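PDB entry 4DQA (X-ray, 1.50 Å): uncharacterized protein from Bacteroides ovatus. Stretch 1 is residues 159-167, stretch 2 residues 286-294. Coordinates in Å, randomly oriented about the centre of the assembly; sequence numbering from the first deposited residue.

Stretch 1 (159-167) FFSSFTYEA
Stretch 2, residues 286-294: VRVWSVART

Two extended segments of one chain, at least 119 residues apart in sequence wherever they touch, pair as antiparallel strands: 163-167 against 286-289, with axes 4.7 Å apart at closest approach and N-to-C directions at 177°. Together the stretches bury 670 Å² between them. Strand phi runs from -84° (Val286) to -164° (Ala167) and psi from 124° (Val286) to 169° (Phe163).

The register is fixed by three bridges. Thr164 faces Trp289 (CA to CA 4.9 Å) and Glu166 faces Arg287 (CA to CA 5.2 Å) as hydrogen-bonded pairs, while Tyr165 and Val288 (CA to CA 4.7 Å) form the non-hydrogen-bonded pair between them. Each hydrogen-bonded pair closes a two-way ring. Thr164 N donates to Trp289 O at 3.0 Å (157°), and Trp289 N returns a bond to Thr164 O at 2.8 Å (165°); Glu166 N reaches Arg287 O at 3.0 Å (160°), and Arg287 N reaches Glu166 O at 2.8 Å (167°). The same four carbonyls also receive CA-H...O contacts, among them Val288 CA to Thr164 O at 3.2 Å and Val286 CA to Glu166 O at 3.4 Å.

Beyond Trp289 the second stretch leaves the strand at Ser290 (phi/psi -93/24), and the Thr164 side chain takes over the pairing. With chi1 at -57° (m), its hydroxyl donates from Thr164 OG1 to Val291 O at 2.7 Å and accepts from Arg293 N at 2.9 Å (166°), so one group satisfies a carbonyl and an amide. Thr164 N lies 3.2 Å from Val291 O, but the angle is poor and its hydrogen bond goes to Trp289 O. Ser162 O and Ser290 O, 3.1 Å apart, are both acceptors and cannot bond each other.

The sheet face carrying Thr164, Glu166, Arg287 and Trp289 holds a polar cluster centred on the Glu166 carboxylate. Rotamer p at chi1 (61°), t at chi2 and chi3 of -29° bring Glu166 OE2 to the edge of the Trp289 ring, where Trp289 NE1 donates to it at 2.8 Å (151°). Trp289 adopts chi1 -58° (m) and chi2 79°. Arg287, m, t, t with chi4 142°, forms a salt bridge from NH1 to the same Glu166 OE2 at 2.9 Å; OE2 lies near the guanidinium plane, although the 149° hydrogen bond is weak. Water 2 lies in hydrogen-bonding reach of Glu166 OE2 at 2.8 Å and accepts from Arg293 NE at 2.9 Å, linking in an arginine whose chi1 to chi3 are all m. Water 1 lies in hydrogen-bonding reach of Glu166 OE1 at 2.8 Å and accepts weakly from Arg287 NH1 at 3.1 Å; OE1 is also bonded elsewhere in the structure.

Tyr165 and Val288 point to the other face, where the contacts are apolar. Val288, chi1 t, places CG2 4.2 Å from Tyr165 CD1 (chi1 m, chi2 -11°) and CG1 3.8 Å from Phe160 CZ. Phe160 (m, chi2 -49°) starts sideways, but its ring end comes nearer, with Ser290 CB at the ring edge, 4.0 Å from Phe160 CE1.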

# COMPACT_ATOMS: atom_id res chain seq x y z
N PHE A 159 -0.61 13.67 22.72
CA PHE A 159 -0.14 12.70 23.66
C PHE A 159 -0.53 11.38 23.04
O PHE A 159 -1.70 11.06 22.88
CB PHE A 159 -0.79 12.92 25.03
CG PHE A 159 -0.24 12.03 26.09
CD1 PHE A 159 0.98 12.31 26.68
CD2 PHE A 159 -0.95 10.92 26.51
CE1 PHE A 159 1.49 11.48 27.67
CE2 PHE A 159 -0.44 10.09 27.48
CZ PHE A 159 0.77 10.37 28.06
N PHE A 160 0.47 10.65 22.60
CA PHE A 160 0.20 9.37 22.02
C PHE A 160 0.04 8.36 23.15
O PHE A 160 0.96 8.16 23.94
CB PHE A 160 1.36 8.95 21.11
CG PHE A 160 1.47 9.76 19.83
CD1 PHE A 160 0.38 9.97 19.01
CD2 PHE A 160 2.70 10.27 19.43
CE1 PHE A 160 0.50 10.70 17.82
CE2 PHE A 160 2.82 11.00 18.26
CZ PHE A 160 1.72 11.21 17.45
N SER A 161 -1.12 7.74 23.23
CA SER A 161 -1.31 6.65 24.16
C SER A 161 -0.98 5.38 23.42
O SER A 161 0.09 4.82 23.59
CB SER A 161 -2.72 6.65 24.76
OG SER A 161 -3.70 6.74 23.75
N SER A 162 -1.88 4.95 22.54
CA SER A 162 -1.53 3.90 21.59
C SER A 162 -0.92 4.56 20.36
O SER A 162 -1.32 5.66 19.97
CB SER A 162 -2.74 3.09 21.20
OG SER A 162 -3.27 2.47 22.37
N PHE A 163 0.08 3.92 19.77
CA PHE A 163 0.71 4.53 18.61
C PHE A 163 1.47 3.50 17.80
O PHE A 163 1.67 2.36 18.22
CB PHE A 163 1.66 5.65 19.05
CG PHE A 163 2.90 5.14 19.70
CD1 PHE A 163 2.90 4.84 21.04
CD2 PHE A 163 4.05 4.93 18.96
CE1 PHE A 163 4.03 4.33 21.67
CE2 PHE A 163 5.20 4.43 19.58
CZ PHE A 163 5.17 4.12 20.93
N THR A 164 1.87 3.95 16.61
CA THR A 164 2.69 3.17 15.68
C THR A 164 3.69 4.07 15.01
O THR A 164 3.36 5.18 14.57
CB THR A 164 1.81 2.54 14.58
OG1 THR A 164 0.80 1.74 15.18
CG2 THR A 164 2.65 1.68 13.65
N TYR A 165 4.93 3.59 14.93
CA TYR A 165 5.93 4.15 14.03
C TYR A 165 6.14 3.09 12.97
O TYR A 165 6.28 1.92 13.31
CB TYR A 165 7.30 4.33 14.68
CG TYR A 165 7.45 5.32 15.82
CD1 TYR A 165 6.47 6.24 16.15
CD2 TYR A 165 8.64 5.33 16.57
CE1 TYR A 165 6.65 7.15 17.18
CE2 TYR A 165 8.83 6.23 17.61
CZ TYR A 165 7.85 7.15 17.90
OH TYR A 165 8.02 8.05 18.94
N GLU A 166 6.23 3.47 11.70
CA GLU A 166 6.60 2.49 10.67
C GLU A 166 7.34 3.16 9.53
O GLU A 166 7.20 4.36 9.30
CB GLU A 166 5.42 1.68 10.14
CG GLU A 166 4.35 2.51 9.49
CD GLU A 166 3.24 1.68 8.86
OE1 GLU A 166 3.51 0.55 8.42
OE2 GLU A 166 2.09 2.19 8.75
N ALA A 167 8.16 2.38 8.85
CA ALA A 167 8.90 2.86 7.68
C ALA A 167 9.44 1.69 6.90
O ALA A 167 9.70 0.61 7.45
CB ALA A 167 10.06 3.71 8.11
N VAL A 286 7.31 6.51 5.48
CA VAL A 286 7.50 6.79 6.90
C VAL A 286 6.21 7.32 7.51
O VAL A 286 5.64 8.28 7.00
CB VAL A 286 8.60 7.85 7.08
CG1 VAL A 286 8.77 8.25 8.53
CG2 VAL A 286 9.92 7.38 6.49
N ARG A 287 5.72 6.67 8.56
CA ARG A 287 4.43 7.03 9.15
C ARG A 287 4.44 7.01 10.65
O ARG A 287 5.10 6.18 11.26
CB ARG A 287 3.33 6.09 8.68
CG ARG A 287 3.33 5.83 7.17
CD ARG A 287 2.24 4.83 6.80
NE ARG A 287 2.44 4.37 5.42
CZ ARG A 287 2.24 3.14 4.99
NH1 ARG A 287 1.80 2.20 5.82
NH2 ARG A 287 2.46 2.85 3.72
N VAL A 288 3.62 7.88 11.23
CA VAL A 288 3.31 7.79 12.66
C VAL A 288 1.80 7.76 12.76
O VAL A 288 1.12 8.57 12.12
CB VAL A 288 3.81 9.00 13.44
CG1 VAL A 288 3.38 8.88 14.91
CG2 VAL A 288 5.32 9.11 13.37
N TRP A 289 1.27 6.83 13.56
CA TRP A 289 -0.16 6.72 13.78
C TRP A 289 -0.45 6.92 15.25
O TRP A 289 0.35 6.53 16.11
CB TRP A 289 -0.67 5.32 13.42
CG TRP A 289 -0.44 4.86 12.03
CD1 TRP A 289 0.72 4.36 11.50
CD2 TRP A 289 -1.42 4.79 10.98
NE1 TRP A 289 0.53 4.01 10.19
CE2 TRP A 289 -0.78 4.25 9.85
CE3 TRP A 289 -2.78 5.14 10.88
CZ2 TRP A 289 -1.44 4.05 8.64
CZ3 TRP A 289 -3.43 4.94 9.67
CH2 TRP A 289 -2.76 4.41 8.57
N SER A 290 -1.64 7.44 15.54
CA SER A 290 -2.12 7.56 16.91
C SER A 290 -2.98 6.36 17.36
O SER A 290 -3.83 6.48 18.26
CB SER A 290 -2.92 8.85 17.05
OG SER A 290 -4.00 8.86 16.14
N VAL A 291 -2.77 5.22 16.71
CA VAL A 291 -3.34 3.94 17.10
C VAL A 291 -2.26 2.87 16.98
O VAL A 291 -1.24 3.10 16.31
CB VAL A 291 -4.51 3.54 16.19
CG1 VAL A 291 -5.61 4.58 16.30
CG2 VAL A 291 -4.06 3.36 14.73
N ALA A 292 -2.48 1.73 17.62
CA ALA A 292 -1.63 0.57 17.42
C ALA A 292 -2.16 -0.16 16.19
O ALA A 292 -3.24 -0.75 16.22
CB ALA A 292 -1.65 -0.35 18.65
N ARG A 293 -1.41 -0.12 15.10
CA ARG A 293 -1.83 -0.82 13.91
C ARG A 293 -1.70 -2.32 14.13
O ARG A 293 -0.72 -2.78 14.73
CB ARG A 293 -0.99 -0.37 12.71
CG ARG A 293 -1.16 1.10 12.35
CD ARG A 293 -2.47 1.34 11.62
NE ARG A 293 -2.31 1.01 10.22
CZ ARG A 293 -3.29 1.07 9.32
NH1 ARG A 293 -4.52 1.37 9.70
NH2 ARG A 293 -3.03 0.80 8.06
N THR A 294 -2.65 -3.07 13.65
CA THR A 294 -2.59 -4.51 13.83
C THR A 294 -1.53 -5.09 12.87
O THR A 294 -1.11 -4.43 11.91
CB THR A 294 -3.94 -5.16 13.50
OG1 THR A 294 -4.23 -4.99 12.11
CG2 THR A 294 -5.10 -4.54 14.33
O HOH W 1 1.78 -0.75 6.71
O HOH W 2 -0.08 0.49 8.42